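Local coordinates for protein galactose-binding lectin (Arachis hypogaea, PDB 6VAW) that binds D-galactose and galactose-based ligands as a homotetrameric legume lectin that carries calcium and manganese beside its sugar pocket, at residues R53-S64 with S224-T232; I140-V151 with T186-K197. One frame throughout, in Å; residues are numbered along the deposited sequence.

Contact 1 of 2, residues R53-S64 with S224-T232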
loop_
_atom_site.group_PDB
_atom_site.type_symbol
_atom_site.label_atom_id
_atom_site.label_comp_id
_atom_site.label_asym_id
_atom_site.label_seq_id
_atom_site.Cartn_x
_atom_site.Cartn_y
_atom_site.Cartn_z
ATOM N N ARG A 53 2.993 14.989 -11.638
ATOM C CA ARG A 53 2.085 15.580 -12.639
ATOM C C ARG A 53 0.739 15.845 -11.959
ATOM O O ARG A 53 -0.015 14.896 -11.711
ATOM C CB ARG A 53 1.953 14.630 -13.857
ATOM C CG ARG A 53 1.304 15.205 -15.110
ATOM C CD ARG A 53 1.306 14.055 -16.120
ATOM N NE ARG A 53 0.446 14.308 -17.257
ATOM C CZ ARG A 53 -0.174 13.351 -17.941
ATOM N NH1 ARG A 53 -0.074 12.080 -17.556
ATOM N NH2 ARG A 53 -0.912 13.653 -18.997
ATOM N N ILE A 54 0.462 17.118 -11.585
ATOM C CA ILE A 54 -0.777 17.464 -10.884
ATOM C C ILE A 54 -1.921 17.770 -11.831
ATOM O O ILE A 54 -3.076 17.743 -11.420
ATOM C CB ILE A 54 -0.613 18.598 -9.837
ATOM C CG1 ILE A 54 0.097 19.862 -10.410
ATOM C CG2 ILE A 54 0.095 18.033 -8.614
ATOM C CD1 ILE A 54 -0.336 21.168 -9.793
ATOM N N TRP A 55 -1.617 18.044 -13.084
ATOM C CA TRP A 55 -2.665 18.325 -14.066
ATOM C C TRP A 55 -2.125 18.085 -15.494
ATOM O O TRP A 55 -0.911 18.034 -15.712
ATOM C CB TRP A 55 -3.341 19.717 -13.863
ATOM C CG TRP A 55 -2.504 20.924 -14.147
ATOM C CD1 TRP A 55 -1.768 21.648 -13.255
ATOM C CD2 TRP A 55 -2.453 21.641 -15.391
ATOM N NE1 TRP A 55 -1.228 22.753 -13.874
ATOM C CE2 TRP A 55 -1.617 22.763 -15.193
ATOM C CE3 TRP A 55 -2.998 21.416 -16.662
ATOM C CZ2 TRP A 55 -1.265 23.623 -16.240
ATOM C CZ3 TRP A 55 -2.696 22.308 -17.686
ATOM C CH2 TRP A 55 -1.826 23.384 -17.474
ATOM N N SER A 56 -3.039 17.806 -16.424
ATOM C CA SER A 56 -2.692 17.469 -17.802
ATOM C C SER A 56 -3.341 18.423 -18.781
ATOM O O SER A 56 -4.563 18.583 -18.774
ATOM C CB SER A 56 -3.108 16.033 -18.103
ATOM O OG SER A 56 -3.013 15.704 -19.479
ATOM N N SER A 57 -2.516 19.039 -19.642
ATOM C CA SER A 57 -2.953 19.965 -20.706
ATOM C C SER A 57 -3.704 19.224 -21.824
ATOM O O SER A 57 -4.420 19.863 -22.591
ATOM C CB SER A 57 -1.763 20.718 -21.297
ATOM O OG SER A 57 -0.774 19.824 -21.780
ATOM N N ALA A 58 -3.545 17.893 -21.905
ATOM C CA ALA A 58 -4.194 17.036 -22.898
ATOM C C ALA A 58 -5.662 16.756 -22.545
ATOM O O ALA A 58 -6.514 16.878 -23.420
ATOM C CB ALA A 58 -3.436 15.727 -23.032
ATOM N N THR A 59 -5.962 16.384 -21.274
ATOM C CA THR A 59 -7.340 16.071 -20.847
ATOM C C THR A 59 -8.029 17.214 -20.079
ATOM O O THR A 59 -9.257 17.241 -19.990
ATOM C CB THR A 59 -7.367 14.816 -19.963
ATOM O OG1 THR A 59 -6.626 15.065 -18.772
ATOM C CG2 THR A 59 -6.837 13.574 -20.669
ATOM N N GLY A 60 -7.242 18.114 -19.493
ATOM C CA GLY A 60 -7.755 19.179 -18.641
ATOM C C GLY A 60 -7.996 18.675 -17.220
ATOM O O GLY A 60 -8.426 19.441 -16.357
ATOM N N ASN A 61 -7.708 17.376 -16.964
ATOM C CA ASN A 61 -7.899 16.754 -15.646
ATOM C C ASN A 61 -6.871 17.242 -14.634
ATOM O O ASN A 61 -5.733 17.536 -14.975
ATOM C CB ASN A 61 -7.862 15.207 -15.726
ATOM C CG ASN A 61 -8.998 14.576 -16.494
ATOM O OD1 ASN A 61 -8.944 13.398 -16.843
ATOM N ND2 ASN A 61 -10.062 15.319 -16.757
ATOM N N VAL A 62 -7.291 17.305 -13.366
ATOM C CA VAL A 62 -6.462 17.734 -12.230
ATOM C C VAL A 62 -6.457 16.608 -11.189
ATOM O O VAL A 62 -7.493 15.991 -10.952
ATOM C CB VAL A 62 -6.941 19.076 -11.634
ATOM C CG1 VAL A 62 -6.011 19.569 -10.526
ATOM C CG2 VAL A 62 -7.109 20.144 -12.721
ATOM N N ALA A 63 -5.287 16.311 -10.614
ATOM C CA ALA A 63 -5.150 15.234 -9.648
ATOM C C ALA A 63 -5.774 15.601 -8.300
ATOM O O ALA A 63 -5.892 16.787 -7.961
ATOM C CB ALA A 63 -3.670 14.909 -9.453
ATOM N N SER A 64 -6.209 14.577 -7.561
ATOM C CA SER A 64 -6.613 14.727 -6.172
ATOM C C SER A 64 -5.464 14.168 -5.382
ATOM O O SER A 64 -4.696 13.360 -5.928
ATOM C CB SER A 64 -7.916 13.975 -5.868
ATOM O OG SER A 64 -9.049 14.687 -6.344
ATOM N N SER A 224 3.549 10.821 4.463
ATOM C CA SER A 224 2.929 9.870 3.552
ATOM C C SER A 224 2.153 10.676 2.523
ATOM O O SER A 224 1.691 11.772 2.827
ATOM C CB SER A 224 2.055 8.863 4.298
ATOM O OG SER A 224 0.890 9.466 4.837
ATOM N N PHE A 225 2.048 10.173 1.304
ATOM C CA PHE A 225 1.419 10.907 0.220
ATOM C C PHE A 225 0.865 9.975 -0.823
ATOM O O PHE A 225 1.501 8.987 -1.159
ATOM C CB PHE A 225 2.480 11.832 -0.433
ATOM C CG PHE A 225 2.038 12.657 -1.621
ATOM C CD1 PHE A 225 2.086 12.135 -2.906
ATOM C CD2 PHE A 225 1.625 13.969 -1.457
ATOM C CE1 PHE A 225 1.712 12.910 -4.007
ATOM C CE2 PHE A 225 1.208 14.730 -2.547
ATOM C CZ PHE A 225 1.268 14.198 -3.817
ATOM N N THR A 226 -0.309 10.313 -1.373
ATOM C CA THR A 226 -0.924 9.603 -2.485
ATOM C C THR A 226 -1.628 10.625 -3.352
ATOM O O THR A 226 -2.429 11.389 -2.841
ATOM C CB THR A 226 -1.891 8.474 -2.096
ATOM O OG1 THR A 226 -1.267 7.510 -1.230
ATOM C CG2 THR A 226 -2.475 7.762 -3.331
ATOM N N SER A 227 -1.331 10.628 -4.645
ATOM C CA SER A 227 -2.006 11.480 -5.615
ATOM C C SER A 227 -2.502 10.599 -6.739
ATOM O O SER A 227 -1.813 9.641 -7.094
ATOM C CB SER A 227 -1.080 12.572 -6.129
ATOM O OG SER A 227 -0.088 12.032 -6.993
ATOM N N THR A 228 -3.678 10.891 -7.282
ATOM C CA THR A 228 -4.262 10.139 -8.386
ATOM C C THR A 228 -4.800 11.124 -9.419
ATOM O O THR A 228 -5.606 11.990 -9.099
ATOM C CB THR A 228 -5.312 9.118 -7.922
ATOM O OG1 THR A 228 -4.677 8.161 -7.079
ATOM C CG2 THR A 228 -5.980 8.373 -9.082
ATOM N N LEU A 229 -4.353 10.948 -10.663
ATOM C CA LEU A 229 -4.749 11.762 -11.829
ATOM C C LEU A 229 -5.477 10.851 -12.811
ATOM O O LEU A 229 -4.921 9.833 -13.217
ATOM C CB LEU A 229 -3.515 12.442 -12.488
ATOM C CG LEU A 229 -3.713 13.223 -13.811
ATOM C CD1 LEU A 229 -4.498 14.538 -13.606
ATOM C CD2 LEU A 229 -2.375 13.517 -14.469
ATOM N N ILE A 230 -6.748 11.155 -13.095
ATOM C CA ILE A 230 -7.528 10.370 -14.047
ATOM C C ILE A 230 -6.945 10.651 -15.441
ATOM O O ILE A 230 -6.744 11.811 -15.797
ATOM C CB ILE A 230 -9.052 10.671 -13.938
ATOM C CG1 ILE A 230 -9.658 10.150 -12.591
ATOM C CG2 ILE A 230 -9.851 10.172 -15.174
ATOM C CD1 ILE A 230 -9.552 8.607 -12.223
ATOM N N THR A 231 -6.601 9.578 -16.167
ATOM C CA THR A 231 -6.026 9.629 -17.517
ATOM C C THR A 231 -7.116 9.176 -18.496
ATOM O O THR A 231 -7.611 8.057 -18.368
ATOM C CB THR A 231 -4.730 8.780 -17.591
ATOM O OG1 THR A 231 -4.982 7.470 -17.067
ATOM C CG2 THR A 231 -3.556 9.416 -16.847
ATOM N N THR A 232 -7.595 10.093 -19.351
ATOM C CA THR A 232 -8.669 9.803 -20.310
ATOM C C THR A 232 -8.321 10.404 -21.677
ATOM O O THR A 232 -7.494 9.850 -22.395
ATOM C CB THR A 232 -10.051 10.273 -19.775
ATOM O OG1 THR A 232 -11.076 9.912 -20.704
ATOM C CG2 THR A 232 -10.118 11.775 -19.486
HETATM O O HOH W 1 -5.149 13.144 -17.562
HETATM O O HOH W 2 -8.155 13.503 -11.802
#

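Contact 2 of 2, residues I140-V151 with T186-K197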
loop_
_atom_site.group_PDB
_atom_site.type_symbol
_atom_site.label_atom_id
_atom_site.label_comp_id
_atom_site.label_asym_id
_atom_site.label_seq_id
_atom_site.Cartn_x
_atom_site.Cartn_y
_atom_site.Cartn_z
ATOM N N ILE A 140 -3.393 29.293 4.593
ATOM C CA ILE A 140 -3.389 28.744 3.244
ATOM C C ILE A 140 -2.849 29.876 2.389
ATOM O O ILE A 140 -3.389 30.979 2.411
ATOM C CB ILE A 140 -4.720 28.133 2.772
ATOM C CG1 ILE A 140 -5.016 26.811 3.567
ATOM C CG2 ILE A 140 -4.691 27.891 1.258
ATOM C CD1 ILE A 140 -6.372 26.126 3.265
ATOM N N ASP A 141 -1.765 29.595 1.672
ATOM C CA ASP A 141 -0.990 30.570 0.886
ATOM C C ASP A 141 -1.022 30.289 -0.578
ATOM O O ASP A 141 -0.746 29.182 -0.995
ATOM C CB ASP A 141 0.470 30.544 1.315
ATOM C CG ASP A 141 0.726 31.011 2.724
ATOM O OD1 ASP A 141 -0.216 31.539 3.352
ATOM O OD2 ASP A 141 1.882 30.925 3.168
ATOM N N VAL A 142 -1.224 31.326 -1.345
ATOM C CA VAL A 142 -1.273 31.237 -2.794
ATOM C C VAL A 142 -0.380 32.345 -3.357
ATOM O O VAL A 142 -0.794 33.506 -3.445
ATOM C CB VAL A 142 -2.726 31.281 -3.380
ATOM C CG1 VAL A 142 -2.704 31.134 -4.900
ATOM C CG2 VAL A 142 -3.617 30.195 -2.756
ATOM N N ASN A 143 0.874 31.963 -3.698
ATOM C CA ASN A 143 1.899 32.838 -4.275
ATOM C C ASN A 143 2.295 33.993 -3.337
ATOM O O ASN A 143 2.914 34.965 -3.779
ATOM C CB ASN A 143 1.450 33.386 -5.646
ATOM C CG ASN A 143 1.296 32.314 -6.702
ATOM O OD1 ASN A 143 2.017 31.318 -6.739
ATOM N ND2 ASN A 143 0.342 32.497 -7.588
ATOM N N SER A 144 1.960 33.879 -2.045
ATOM C CA SER A 144 2.260 34.914 -1.069
ATOM C C SER A 144 2.181 34.382 0.354
ATOM O O SER A 144 1.328 33.541 0.657
ATOM C CB SER A 144 1.290 36.092 -1.223
ATOM O OG SER A 144 1.553 37.131 -0.289
ATOM N N VAL A 145 3.042 34.917 1.234
ATOM C CA VAL A 145 3.006 34.617 2.665
ATOM C C VAL A 145 2.007 35.580 3.353
ATOM O O VAL A 145 1.867 35.562 4.577
ATOM C CB VAL A 145 4.401 34.575 3.371
ATOM C CG1 VAL A 145 5.214 33.369 2.900
ATOM C CG2 VAL A 145 5.174 35.868 3.175
ATOM N N ASP A 146 1.291 36.410 2.551
ATOM C CA ASP A 146 0.122 37.173 2.998
ATOM C C ASP A 146 -1.041 36.214 2.678
ATOM O O ASP A 146 -1.543 36.187 1.553
ATOM C CB ASP A 146 -0.009 38.543 2.311
ATOM C CG ASP A 146 -1.115 39.438 2.884
ATOM O OD1 ASP A 146 -2.096 38.895 3.451
ATOM O OD2 ASP A 146 -0.995 40.682 2.772
ATOM N N SER A 147 -1.358 35.343 3.629
ATOM C CA SER A 147 -2.306 34.249 3.411
ATOM C C SER A 147 -3.686 34.657 2.888
ATOM O O SER A 147 -4.260 35.686 3.254
ATOM C CB SER A 147 -2.490 33.439 4.685
ATOM O OG SER A 147 -1.249 33.037 5.224
ATOM N N VAL A 148 -4.220 33.785 2.031
ATOM C CA VAL A 148 -5.587 33.930 1.503
ATOM C C VAL A 148 -6.539 33.764 2.704
ATOM O O VAL A 148 -7.536 34.471 2.798
ATOM C CB VAL A 148 -5.844 32.911 0.360
ATOM C CG1 VAL A 148 -7.316 32.841 -0.017
ATOM C CG2 VAL A 148 -4.984 33.237 -0.864
ATOM N N LYS A 149 -6.190 32.859 3.644
ATOM C CA LYS A 149 -6.989 32.573 4.825
ATOM C C LYS A 149 -6.115 32.042 5.947
ATOM O O LYS A 149 -5.143 31.350 5.693
ATOM C CB LYS A 149 -8.061 31.530 4.455
ATOM C CG LYS A 149 -9.272 31.538 5.344
ATOM C CD LYS A 149 -10.074 30.332 5.011
ATOM C CE LYS A 149 -11.469 30.435 5.471
ATOM N NZ LYS A 149 -12.243 29.375 4.822
ATOM N N THR A 150 -6.485 32.345 7.188
ATOM C CA THR A 150 -5.792 31.840 8.376
ATOM C C THR A 150 -6.812 31.393 9.419
ATOM O O THR A 150 -7.972 31.820 9.402
ATOM C CB THR A 150 -4.803 32.861 9.026
ATOM O OG1 THR A 150 -5.529 33.931 9.612
ATOM C CG2 THR A 150 -3.703 33.357 8.093
ATOM N N VAL A 151 -6.337 30.600 10.368
ATOM C CA VAL A 151 -7.119 30.129 11.513
ATOM C C VAL A 151 -6.196 30.210 12.744
ATOM O O VAL A 151 -5.022 29.793 12.646
ATOM C CB VAL A 151 -7.731 28.709 11.308
ATOM C CG1 VAL A 151 -6.658 27.639 11.100
ATOM C CG2 VAL A 151 -8.663 28.321 12.454
ATOM N N THR A 186 -7.760 21.407 14.825
ATOM C CA THR A 186 -7.854 22.704 14.144
ATOM C C THR A 186 -8.049 22.400 12.646
ATOM O O THR A 186 -7.329 21.566 12.110
ATOM C CB THR A 186 -6.604 23.559 14.412
ATOM O OG1 THR A 186 -6.376 23.644 15.819
ATOM C CG2 THR A 186 -6.701 24.956 13.806
ATOM N N THR A 187 -8.992 23.065 11.977
ATOM C CA THR A 187 -9.173 22.840 10.543
ATOM C C THR A 187 -9.203 24.144 9.776
ATOM O O THR A 187 -9.593 25.182 10.311
ATOM C CB THR A 187 -10.464 22.026 10.215
ATOM O OG1 THR A 187 -11.622 22.811 10.513
ATOM C CG2 THR A 187 -10.530 20.661 10.909
ATOM N N ILE A 188 -8.878 24.063 8.489
ATOM C CA ILE A 188 -8.939 25.210 7.579
ATOM C C ILE A 188 -9.098 24.641 6.185
ATOM O O ILE A 188 -8.511 23.613 5.887
ATOM C CB ILE A 188 -7.714 26.173 7.713
ATOM C CG1 ILE A 188 -7.968 27.494 6.950
ATOM C CG2 ILE A 188 -6.345 25.499 7.324
ATOM C CD1 ILE A 188 -6.894 28.556 7.122
ATOM N N ALA A 189 -9.930 25.279 5.362
ATOM C CA ALA A 189 -10.171 24.833 3.990
ATOM C C ALA A 189 -10.328 26.037 3.081
ATOM O O ALA A 189 -10.827 27.082 3.497
ATOM C CB ALA A 189 -11.391 23.925 3.909
ATOM N N GLN A 190 -9.870 25.899 1.857
ATOM C CA GLN A 190 -9.926 27.007 0.893
ATOM C C GLN A 190 -9.985 26.450 -0.509
ATOM O O GLN A 190 -9.233 25.530 -0.824
ATOM C CB GLN A 190 -8.676 27.922 1.056
ATOM C CG GLN A 190 -8.487 29.020 -0.024
ATOM C CD GLN A 190 -9.613 30.030 0.065
ATOM O OE1 GLN A 190 -9.887 30.564 1.127
ATOM N NE2 GLN A 190 -10.282 30.316 -1.044
ATOM N N VAL A 191 -10.805 27.061 -1.370
ATOM C CA VAL A 191 -10.826 26.677 -2.788
ATOM C C VAL A 191 -9.581 27.305 -3.440
ATOM O O VAL A 191 -9.421 28.525 -3.373
ATOM C CB VAL A 191 -12.142 27.091 -3.493
ATOM C CG1 VAL A 191 -12.020 26.978 -5.014
ATOM C CG2 VAL A 191 -13.326 26.271 -2.964
ATOM N N VAL A 192 -8.690 26.463 -3.991
ATOM C CA VAL A 192 -7.455 26.833 -4.685
ATOM C C VAL A 192 -7.427 26.061 -6.008
ATOM O O VAL A 192 -7.430 24.827 -5.988
ATOM C CB VAL A 192 -6.145 26.575 -3.876
ATOM C CG1 VAL A 192 -4.928 27.138 -4.631
ATOM C CG2 VAL A 192 -6.217 27.149 -2.461
ATOM N N ASP A 193 -7.397 26.775 -7.130
ATOM C CA ASP A 193 -7.337 26.142 -8.451
ATOM C C ASP A 193 -5.876 25.896 -8.825
ATOM O O ASP A 193 -5.228 26.766 -9.433
ATOM C CB ASP A 193 -8.054 26.984 -9.524
ATOM C CG ASP A 193 -8.144 26.321 -10.897
ATOM O OD1 ASP A 193 -7.559 25.217 -11.077
ATOM O OD2 ASP A 193 -8.864 26.862 -11.764
ATOM N N LEU A 194 -5.378 24.693 -8.498
ATOM C CA LEU A 194 -3.988 24.306 -8.731
ATOM C C LEU A 194 -3.612 24.378 -10.241
ATOM O O LEU A 194 -2.514 24.814 -10.561
ATOM C CB LEU A 194 -3.701 22.902 -8.150
ATOM C CG LEU A 194 -3.716 22.772 -6.610
ATOM C CD1 LEU A 194 -3.115 21.443 -6.190
ATOM C CD2 LEU A 194 -2.935 23.885 -5.936
ATOM N N LYS A 195 -4.551 24.059 -11.138
ATOM C CA LYS A 195 -4.372 24.144 -12.600
ATOM C C LYS A 195 -4.121 25.597 -13.070
ATOM O O LYS A 195 -3.411 25.810 -14.047
ATOM C CB LYS A 195 -5.620 23.582 -13.290
ATOM C CG LYS A 195 -5.498 23.329 -14.781
ATOM C CD LYS A 195 -6.847 22.914 -15.314
ATOM C CE LYS A 195 -6.783 22.348 -16.696
ATOM N NZ LYS A 195 -8.146 22.233 -17.274
ATOM N N ALA A 196 -4.713 26.589 -12.376
ATOM C CA ALA A 196 -4.565 28.009 -12.703
ATOM C C ALA A 196 -3.328 28.642 -12.057
ATOM O O ALA A 196 -2.795 29.608 -12.591
ATOM C CB ALA A 196 -5.810 28.780 -12.257
ATOM N N LYS A 197 -2.882 28.118 -10.918
ATOM C CA LYS A 197 -1.783 28.721 -10.171
ATOM C C LYS A 197 -0.444 28.011 -10.338
ATOM O O LYS A 197 0.593 28.585 -10.022
ATOM C CB LYS A 197 -2.136 28.756 -8.672
ATOM C CG LYS A 197 -3.428 29.512 -8.321
ATOM C CD LYS A 197 -3.349 30.999 -8.648
ATOM C CE LYS A 197 -4.602 31.723 -8.233
ATOM N NZ LYS A 197 -4.688 33.068 -8.860
HETATM O O HOH W 3 0.588 31.269 -10.148
HETATM O O HOH W 4 -11.657 27.317 6.884
HETATM O O HOH W 5 -12.278 29.646 2.107
#

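Contact 1 of 2, residues R53-S64 with S224-T232
Leu229 carries the tight part of this contact: its isobutyl group is set into the loop 53-64, whose own backbone bonds, Ala63 N to Ile54 O and Ser56 N to Asn61 O, hold the two arms of the loop together. CG stands anti to the backbone N, and chi1 174° with chi2 70° turns the two methyls toward the loop. CD1 lies 3.5 Å from Asn61 O and also meets Ala63 N, while CD2 sits over one face of the Arg53 guanidinium, offset toward its rim. The extended Arg53 chain crosses the leucine at about a right angle, and its NH1 is held by a salt bridge to Glu2. Next to this, Ala63 CB rests 3.9 Å from Leu229 CB. Two backbone bonds then close the strand pair: Ser64 N to Thr228 O at 3.1 Å and Thr228 N to Ser64 O at 3.0 Å.

Beyond Leu229 the chains diverge and water takes over. One water links Thr59 OG1 to Ile230 O, at 2.7 Å from Ile230 O; another joins Val62 O to Ile230 N. At the exposed end Thr59 CG2 and Thr232 CG2 are 3.9 Å apart, but Thr232 is poorly ordered. The hydrogen-bonded antiparallel pair Ser64-Thr228 marks where strands 64-74 and 217-229 come together in the flat back sheet of the legume lectin sandwich.

Contact 2 of 2, residues I140-V151 with T186-K197
Apolar contacts make up most of this interface, beginning with Ile140, whose CD1 lies 3.7 Å from Gln190 CB and whose side chain slides past that of Ile188 in the opposite direction. Ile188 has CG1 anti to its backbone N (chi1 -168°) and an extended chi2 (175°), which together carry CD1 to 3.6 Å from Lys149 O. Val151 CG1 touches both Thr186 CG2 and Ile188 CB, each at 3.8 Å. Val142 and Val192 reach toward each other tip to tip, CG2 to CG1 at 3.8 Å, and the aliphatic part of Lys197 crosses Val142 CG1 at about a right angle. The strand segments 149-151 and 186-191 run nearly antiparallel (170°) with axes 7.4 Å apart, too far for backbone pairing.

The direct polar link is Lys149 NZ to Ala189 O, 3.0 Å long and met nearly head-on at the carbonyl. The extended lysine chain brings its amine there from beside Ile188 CG1.

Waters supply the rest: one bridges Lys149 NZ to Ala189 N, a second joins Lys149 NZ to Gln190 OE1, the amide whose NE2 bonds to Val191 O. A third spans Asn143 ND2 and Lys197 O; Asn143 OD1 bonds to Phe117 N.

Within segment 140-151, Val148 and Lys149 form a classic beta bulge opposite Ile140, and both turn toward the other segment. Thr150 turns away; its side chain is about 5 Å from the bound manganese and about 4 Å from that of its ligand His137. The chemistry implies two sheets held face to face by aliphatic branches, with an ammonium gathering carbonyl and waters at the border.

Overall arrangement
The centres of contacts 1 and 2 lie 20 Å apart in one legume lectin domain. Along the chain, contact 2 is nested within the loop closed by contact 1. Contact 1 sets the loop between strands 43-53 and 64-74 against the end of strand 217-229, and pairs that end with the start of strand 64-74; contact 2 sets strand 185-191 of the back sheet against strands 137-141 and 149-152 of the seven-stranded front sheet. They meet through helix 194-197: Lys195 NZ lies 3.0 Å from Gly60 O, a probable hydrogen bond, and Lys195 CG packs on Trp55 CD2 at 3.5 Å. Both touch the second subunit, where Ser64 and Thr187 pair across chains, so sandwich and tetramer share these strands.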